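Local coordinates for protein mandelate racemase/muconate lactonizing enzyme (Polaromonas sp., PDB 2OG9) that probably acts as an isomerase of the enolase superfamily, interconverting the enantiomers of mandelate or a related hydroxy acid through an enolate intermediate, at residues I238-D243 / T263-T268; L183-P188 / L210-N215. All coordinates share one frame; numbering follows the deposited sequence.

Contact 1: I238-D243 / T263-T268; sequences IEEPLD and TGEMLT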
ATOM      1  N   ILE A 238     -17.219 -23.288  -5.727  1.00 18.60           N
ATOM      2  CA  ILE A 238     -18.285 -22.601  -6.440  1.00 19.43           C
ATOM      3  C   ILE A 238     -17.520 -22.012  -7.621  1.00 20.91           C
ATOM      4  O   ILE A 238     -16.655 -21.150  -7.449  1.00 19.48           O
ATOM      5  CB  ILE A 238     -18.921 -21.491  -5.584  1.00 18.63           C
ATOM      6  CG1 ILE A 238     -19.714 -22.129  -4.431  1.00 21.60           C
ATOM      7  CG2 ILE A 238     -19.819 -20.611  -6.464  1.00 21.30           C
ATOM      8  CD1 ILE A 238     -20.323 -21.132  -3.453  1.00 21.80           C
ATOM      9  N   GLU A 239     -17.835 -22.500  -8.814  1.00 21.40           N
ATOM     10  CA  GLU A 239     -17.149 -22.108 -10.041  1.00 21.38           C
ATOM     11  C   GLU A 239     -17.798 -20.983 -10.850  1.00 23.46           C
ATOM     12  O   GLU A 239     -19.008 -20.983 -11.080  1.00 22.10           O
ATOM     13  CB  GLU A 239     -17.000 -23.364 -10.910  1.00 22.44           C
ATOM     14  CG  GLU A 239     -16.199 -23.221 -12.188  1.00 25.66           C
ATOM     15  CD  GLU A 239     -16.079 -24.555 -12.910  1.00 26.76           C
ATOM     16  OE1 GLU A 239     -16.031 -25.592 -12.216  1.00 27.09           O
ATOM     17  OE2 GLU A 239     -16.022 -24.576 -14.157  1.00 28.72           O
ATOM     18  N   GLU A 240     -16.972 -20.033 -11.282  1.00 22.03           N
ATOM     19  CA  GLU A 240     -17.419 -18.902 -12.088  1.00 26.56           C
ATOM     20  C   GLU A 240     -18.700 -18.233 -11.599  1.00 26.19           C
ATOM     21  O   GLU A 240     -19.658 -18.084 -12.358  1.00 26.25           O
ATOM     22  CB  GLU A 240     -17.613 -19.354 -13.537  1.00 28.45           C
ATOM     23  CG  GLU A 240     -16.327 -19.581 -14.307  1.00 35.07           C
ATOM     24  CD  GLU A 240     -15.685 -18.285 -14.763  1.00 40.72           C
ATOM     25  OE1 GLU A 240     -15.221 -18.237 -15.925  1.00 39.98           O
ATOM     26  OE2 GLU A 240     -15.641 -17.316 -13.965  1.00 42.92           O
ATOM     27  N   PRO A 241     -18.738 -17.816 -10.326  1.00 24.90           N
ATOM     28  CA  PRO A 241     -19.956 -17.169  -9.834  1.00 25.06           C
ATOM     29  C   PRO A 241     -20.229 -15.831 -10.520  1.00 26.18           C
ATOM     30  O   PRO A 241     -21.380 -15.415 -10.640  1.00 27.59           O
ATOM     31  CB  PRO A 241     -19.683 -17.014  -8.340  1.00 23.85           C
ATOM     32  CG  PRO A 241     -18.175 -16.829  -8.299  1.00 23.24           C
ATOM     33  CD  PRO A 241     -17.710 -17.888  -9.273  1.00 23.12           C
ATOM     34  N   LEU A 242     -19.169 -15.177 -10.988  1.00 25.95           N
ATOM     35  CA  LEU A 242     -19.285 -13.870 -11.639  1.00 26.39           C
ATOM     36  C   LEU A 242     -18.628 -13.836 -13.014  1.00 27.12           C
ATOM     37  O   LEU A 242     -18.065 -14.830 -13.466  1.00 24.64           O
ATOM     38  CB  LEU A 242     -18.617 -12.809 -10.771  1.00 26.57           C
ATOM     39  CG  LEU A 242     -19.141 -12.645  -9.343  1.00 28.20           C
ATOM     40  CD1 LEU A 242     -18.178 -11.775  -8.547  1.00 27.88           C
ATOM     41  CD2 LEU A 242     -20.537 -12.037  -9.379  1.00 26.33           C
ATOM     42  N   ASP A 243     -18.700 -12.680 -13.671  1.00 28.17           N
ATOM     43  CA  ASP A 243     -18.069 -12.512 -14.972  1.00 29.29           C
ATOM     44  C   ASP A 243     -16.603 -12.903 -14.797  1.00 29.37           C
ATOM     45  O   ASP A 243     -15.959 -12.512 -13.821  1.00 26.36           O
ATOM     46  CB  ASP A 243     -18.143 -11.056 -15.435  1.00 32.49           C
ATOM     47  CG  ASP A 243     -17.387 -10.823 -16.731  1.00 34.88           C
ATOM     48  OD1 ASP A 243     -17.902 -11.193 -17.808  1.00 39.58           O
ATOM     49  OD2 ASP A 243     -16.263 -10.285 -16.674  1.00 37.65           O
ATOM     50  N   THR A 263     -12.129 -20.180 -10.620  1.00 18.74           N
ATOM     51  CA  THR A 263     -12.330 -19.396 -11.829  1.00 19.86           C
ATOM     52  C   THR A 263     -11.072 -19.414 -12.693  1.00 19.22           C
ATOM     53  O   THR A 263     -10.029 -19.913 -12.267  1.00 18.84           O
ATOM     54  CB  THR A 263     -12.699 -17.937 -11.478  1.00 20.95           C
ATOM     55  OG1 THR A 263     -13.038 -17.229 -12.677  1.00 23.91           O
ATOM     56  CG2 THR A 263     -11.537 -17.244 -10.787  1.00 22.42           C
ATOM     57  N   GLY A 264     -11.185 -18.891 -13.911  1.00 17.94           N
ATOM     58  CA  GLY A 264     -10.044 -18.838 -14.809  1.00 19.65           C
ATOM     59  C   GLY A 264     -10.191 -19.582 -16.125  1.00 20.60           C
ATOM     60  O   GLY A 264      -9.415 -19.357 -17.053  1.00 19.33           O
ATOM     61  N   GLU A 265     -11.189 -20.458 -16.221  1.00 22.40           N
ATOM     62  CA  GLU A 265     -11.394 -21.244 -17.435  1.00 25.30           C
ATOM     63  C   GLU A 265     -11.601 -20.411 -18.698  1.00 24.49           C
ATOM     64  O   GLU A 265     -11.320 -20.877 -19.799  1.00 23.41           O
ATOM     65  CB  GLU A 265     -12.582 -22.202 -17.256  1.00 28.55           C
ATOM     66  CG  GLU A 265     -13.917 -21.504 -17.036  1.00 32.63           C
ATOM     67  CD  GLU A 265     -15.035 -22.458 -16.647  1.00 35.48           C
ATOM     68  OE1 GLU A 265     -15.596 -23.132 -17.538  1.00 36.24           O
ATOM     69  OE2 GLU A 265     -15.349 -22.536 -15.440  1.00 37.58           O
HETATM   70  N   MSE A 266     -12.073 -19.177 -18.548  1.00 23.55           N
HETATM   71  CA  MSE A 266     -12.319 -18.323 -19.712  1.00 25.47           C
HETATM   72  C   MSE A 266     -11.118 -17.506 -20.182  1.00 24.96           C
HETATM   73  O   MSE A 266     -11.108 -16.995 -21.307  1.00 24.11           O
HETATM   74  CB  MSE A 266     -13.471 -17.357 -19.420  1.00 29.68           C
HETATM   75  CG  MSE A 266     -14.786 -18.037 -19.088  1.00 35.04           C
HETATM   76 SE   MSE A 266     -15.340 -19.217 -20.514  1.00 56.91          SE
HETATM   77  CE  MSE A 266     -15.716 -17.871 -21.859  1.00 39.05           C
ATOM     78  N   LEU A 267     -10.112 -17.382 -19.323  1.00 23.37           N
ATOM     79  CA  LEU A 267      -8.928 -16.587 -19.631  1.00 22.19           C
ATOM     80  C   LEU A 267      -8.089 -17.181 -20.763  1.00 23.75           C
ATOM     81  O   LEU A 267      -8.030 -18.397 -20.929  1.00 20.86           O
ATOM     82  CB  LEU A 267      -8.097 -16.403 -18.353  1.00 20.81           C
ATOM     83  CG  LEU A 267      -8.929 -15.848 -17.183  1.00 23.42           C
ATOM     84  CD1 LEU A 267      -8.033 -15.546 -15.990  1.00 21.84           C
ATOM     85  CD2 LEU A 267      -9.661 -14.582 -17.631  1.00 24.06           C
ATOM     86  N   THR A 268      -7.439 -16.315 -21.537  1.00 22.18           N
ATOM     87  CA  THR A 268      -6.650 -16.769 -22.677  1.00 23.68           C
ATOM     88  C   THR A 268      -5.169 -16.411 -22.694  1.00 22.94           C
ATOM     89  O   THR A 268      -4.541 -16.451 -23.751  1.00 22.29           O
ATOM     90  CB  THR A 268      -7.276 -16.258 -23.997  1.00 23.16           C
ATOM     91  OG1 THR A 268      -7.332 -14.825 -23.978  1.00 23.57           O
ATOM     92  CG2 THR A 268      -8.682 -16.797 -24.160  1.00 21.64           C
TER

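Contact 2: L183-P188 / L210-N215; sequences LKVGQP and LMVDAN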
ATOM      1  N   LEU A 183     -22.345 -29.769 -10.379  1.00 30.76           N
ATOM      2  CA  LEU A 183     -23.706 -29.435 -10.784  1.00 32.78           C
ATOM      3  C   LEU A 183     -23.790 -28.043 -11.393  1.00 34.35           C
ATOM      4  O   LEU A 183     -23.217 -27.086 -10.869  1.00 32.89           O
ATOM      5  CB  LEU A 183     -24.655 -29.510  -9.586  1.00 33.43           C
ATOM      6  CG  LEU A 183     -24.760 -30.843  -8.841  1.00 34.78           C
ATOM      7  CD1 LEU A 183     -25.642 -30.667  -7.616  1.00 36.05           C
ATOM      8  CD2 LEU A 183     -25.326 -31.913  -9.765  1.00 34.94           C
ATOM      9  N   LYS A 184     -24.506 -27.941 -12.507  1.00 35.14           N
ATOM     10  CA  LYS A 184     -24.685 -26.663 -13.176  1.00 35.99           C
ATOM     11  C   LYS A 184     -25.770 -25.878 -12.449  1.00 35.72           C
ATOM     12  O   LYS A 184     -26.840 -26.414 -12.153  1.00 34.25           O
ATOM     13  CB  LYS A 184     -25.104 -26.877 -14.631  1.00 37.73           C
ATOM     14  CG  LYS A 184     -24.045 -27.517 -15.511  1.00 40.42           C
ATOM     15  CD  LYS A 184     -22.893 -26.562 -15.788  1.00 42.53           C
ATOM     16  CE  LYS A 184     -21.904 -27.168 -16.772  1.00 43.81           C
ATOM     17  NZ  LYS A 184     -22.576 -27.580 -18.038  1.00 45.28           N
ATOM     18  N   VAL A 185     -25.481 -24.615 -12.148  1.00 35.49           N
ATOM     19  CA  VAL A 185     -26.436 -23.741 -11.475  1.00 35.75           C
ATOM     20  C   VAL A 185     -26.381 -22.388 -12.171  1.00 36.78           C
ATOM     21  O   VAL A 185     -25.754 -22.257 -13.218  1.00 36.39           O
ATOM     22  CB  VAL A 185     -26.090 -23.554  -9.976  1.00 35.61           C
ATOM     23  CG1 VAL A 185     -26.152 -24.894  -9.256  1.00 35.04           C
ATOM     24  CG2 VAL A 185     -24.705 -22.925  -9.826  1.00 32.45           C
ATOM     25  N   GLY A 186     -27.038 -21.386 -11.602  1.00 39.16           N
ATOM     26  CA  GLY A 186     -27.007 -20.068 -12.208  1.00 42.33           C
ATOM     27  C   GLY A 186     -28.236 -19.699 -13.016  1.00 44.85           C
ATOM     28  O   GLY A 186     -28.151 -18.914 -13.960  1.00 45.73           O
ATOM     29  N   GLN A 187     -29.379 -20.269 -12.659  1.00 47.14           N
ATOM     30  CA  GLN A 187     -30.619 -19.959 -13.359  1.00 48.90           C
ATOM     31  C   GLN A 187     -31.368 -18.887 -12.572  1.00 49.17           C
ATOM     32  O   GLN A 187     -31.261 -18.815 -11.348  1.00 49.67           O
ATOM     33  CB  GLN A 187     -31.480 -21.215 -13.501  1.00 49.44           C
ATOM     34  CG  GLN A 187     -31.713 -21.961 -12.202  1.00 51.03           C
ATOM     35  CD  GLN A 187     -32.430 -23.280 -12.413  1.00 52.09           C
ATOM     36  OE1 GLN A 187     -32.544 -24.091 -11.493  1.00 52.41           O
ATOM     37  NE2 GLN A 187     -32.923 -23.501 -13.628  1.00 52.64           N
ATOM     38  N   PRO A 188     -32.134 -18.035 -13.270  1.00 49.77           N
ATOM     39  CA  PRO A 188     -32.905 -16.957 -12.645  1.00 48.97           C
ATOM     40  C   PRO A 188     -33.602 -17.322 -11.335  1.00 48.90           C
ATOM     41  O   PRO A 188     -33.734 -16.480 -10.445  1.00 48.60           O
ATOM     42  CB  PRO A 188     -33.886 -16.570 -13.744  1.00 49.74           C
ATOM     43  CG  PRO A 188     -33.043 -16.727 -14.976  1.00 50.07           C
ATOM     44  CD  PRO A 188     -32.354 -18.057 -14.729  1.00 49.68           C
ATOM     45  N   LEU A 210     -19.036 -32.578  -3.841  1.00 24.49           N
ATOM     46  CA  LEU A 210     -19.927 -31.853  -4.742  1.00 26.51           C
ATOM     47  C   LEU A 210     -19.438 -30.438  -5.024  1.00 25.60           C
ATOM     48  O   LEU A 210     -18.961 -29.745  -4.123  1.00 24.03           O
ATOM     49  CB  LEU A 210     -21.334 -31.756  -4.148  1.00 25.98           C
ATOM     50  CG  LEU A 210     -22.151 -33.022  -3.894  1.00 32.15           C
ATOM     51  CD1 LEU A 210     -23.526 -32.614  -3.379  1.00 31.51           C
ATOM     52  CD2 LEU A 210     -22.288 -33.844  -5.173  1.00 30.78           C
HETATM   53  N   MSE A 211     -19.558 -30.017  -6.278  1.00 23.65           N
HETATM   54  CA  MSE A 211     -19.174 -28.664  -6.671  1.00 26.05           C
HETATM   55  C   MSE A 211     -20.248 -28.103  -7.587  1.00 24.58           C
HETATM   56  O   MSE A 211     -21.003 -28.857  -8.185  1.00 23.62           O
HETATM   57  CB  MSE A 211     -17.808 -28.640  -7.388  1.00 25.75           C
HETATM   58  CG  MSE A 211     -17.547 -29.756  -8.385  1.00 27.36           C
HETATM   59 SE   MSE A 211     -16.759 -31.311  -7.536  1.00 34.57          SE
HETATM   60  CE  MSE A 211     -14.866 -31.020  -7.925  1.00 25.86           C
ATOM     61  N   VAL A 212     -20.338 -26.780  -7.676  1.00 25.78           N
ATOM     62  CA  VAL A 212     -21.323 -26.160  -8.553  1.00 24.03           C
ATOM     63  C   VAL A 212     -20.637 -25.191  -9.511  1.00 24.74           C
ATOM     64  O   VAL A 212     -19.564 -24.654  -9.215  1.00 22.95           O
ATOM     65  CB  VAL A 212     -22.429 -25.415  -7.756  1.00 23.90           C
ATOM     66  CG1 VAL A 212     -23.144 -26.386  -6.826  1.00 24.74           C
ATOM     67  CG2 VAL A 212     -21.831 -24.259  -6.968  1.00 22.04           C
ATOM     68  N   ASP A 213     -21.264 -24.980 -10.665  1.00 24.13           N
ATOM     69  CA  ASP A 213     -20.744 -24.097 -11.701  1.00 25.66           C
ATOM     70  C   ASP A 213     -21.864 -23.130 -12.079  1.00 28.39           C
ATOM     71  O   ASP A 213     -22.895 -23.555 -12.605  1.00 27.31           O
ATOM     72  CB  ASP A 213     -20.346 -24.939 -12.916  1.00 28.54           C
ATOM     73  CG  ASP A 213     -19.566 -24.157 -13.951  1.00 29.92           C
ATOM     74  OD1 ASP A 213     -19.589 -22.908 -13.926  1.00 31.19           O
ATOM     75  OD2 ASP A 213     -18.930 -24.808 -14.807  1.00 34.89           O
ATOM     76  N   ALA A 214     -21.667 -21.839 -11.814  1.00 28.98           N
ATOM     77  CA  ALA A 214     -22.687 -20.833 -12.116  1.00 31.52           C
ATOM     78  C   ALA A 214     -22.531 -20.221 -13.501  1.00 32.89           C
ATOM     79  O   ALA A 214     -23.387 -19.456 -13.949  1.00 33.67           O
ATOM     80  CB  ALA A 214     -22.669 -19.736 -11.055  1.00 30.69           C
ATOM     81  N   ASN A 215     -21.432 -20.556 -14.169  1.00 34.82           N
ATOM     82  CA  ASN A 215     -21.139 -20.064 -15.512  1.00 36.99           C
ATOM     83  C   ASN A 215     -21.348 -18.562 -15.721  1.00 36.90           C
ATOM     84  O   ASN A 215     -22.057 -18.150 -16.645  1.00 34.92           O
ATOM     85  CB  ASN A 215     -21.962 -20.842 -16.543  1.00 40.89           C
ATOM     86  CG  ASN A 215     -21.741 -22.342 -16.453  1.00 45.76           C
ATOM     87  OD1 ASN A 215     -22.146 -22.981 -15.478  1.00 48.47           O
ATOM     88  ND2 ASN A 215     -21.087 -22.910 -17.465  1.00 45.48           N
TER

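Contact 1: I238-D243 / T263-T268
Glu240 and Thr263 are joined by a hydrogen bond. Thr263 OG1 donates to Glu240 OE2 over 2.9 Å and comes from above the carboxylate plane, 69° out of it. The Glu240 chain folds back at chi2 (-78°), which turns its carboxylate toward 263-268.

The acid groups also crowd one another. Glu239 reaches out with CG anti to the backbone N (chi1 -175°) and crosses Glu265 at about a right angle. Glu239 OE2 lies 2.5 Å from Glu265 OE2. Lys182 lies near Glu239 as a long, weak ion pair.

The remaining contacts are with carbon. Glu240 CG packs against Glu265 OE2 at 3.3 Å. Glu240 OE1 is buried 3.2 Å from CG of the selenomethionine Met266 and has no polar partner in the model.

Glu239, at the end of strand 238-239, and Glu265, past strand 261-263, stand with Asp213 at strand ends of the parallel barrel sheet. Such positions are consistent with those of the metal-binding acids in enolase superfamily members. Met266 also packs on Ala107 of a second subunit. Thr263 and Leu267 rest on helix 270-278, while Pro241 and Leu242 pack on helix 247-256.

Contact 2: L183-P188 / L210-N215
Leu183 pairs with Val212 and Lys184 with Asp213 in parallel register, and three backbone hydrogen bonds join them: Leu183 N to Met211 O (2.7 Å), Asp213 N to Leu183 O (2.9 Å) and Val185 N to Asp213 O (2.8 Å). The last is nearly straight, at 173°, and carries the pairing one residue past strand 181-184.

Val185 makes the main apolar contact. With its CG1 anti to the carbonyl carbon (chi1 -62°), CG2 falls between the backbone N and the carbonyl carbon and lies 3.4 Å from Asp213 O. Val185 CG2 also reaches Val212 CB at 4.0 Å and touches Ala214 CB, while CG1 meets Val212 as well. An alanine in place of Val185 would probably open a gap beside Val212 and Ala214 where the two methyls had packed.

On the face opposite Leu183 and Val212, Lys184 and Asp213 lie side by side and point the same way. Lys184 CD passes 4.2 Å from Asp213 CB, but their charged ends do not meet. Asp213 OD2 instead forms a salt bridge with Lys182. Asp213 OD1 accepts from Asn215 N at 3.0 Å, on the anti side but 33° out of the carboxylate plane, and so closes an Asx turn. Gly186 sits close to Ala214 O, where a side chain would clash.

Helix 190-204 links the two strands and packs on Leu183 and Val185. This is a beta-alpha-beta crossover of the TIM barrel found in the enolase superfamily.

How the contacts relate
Both contacts are buried and belong to one parallel barrel sheet. Contact 2 joins strands 181-184 and 210-213, and contact 1 lies at the ends of strands 238-239 and 261-263. They meet directly between strands 210-213 and 238-239. There Glu239 N probably bonds to Val212 O and Ala214 N to Glu239 O, while Pro241 packs on the Ala214 methyl. Their chemistry differs. Contact 2 is strand pairing with apolar side chains on one face and charged or polar groups on the other, whereas contact 1 runs through side chains, most of them acidic. The acids of the two contacts come together at Asp213 OD2 and Glu239 OE2, like charges close to each other. Only contact 1 touches another subunit.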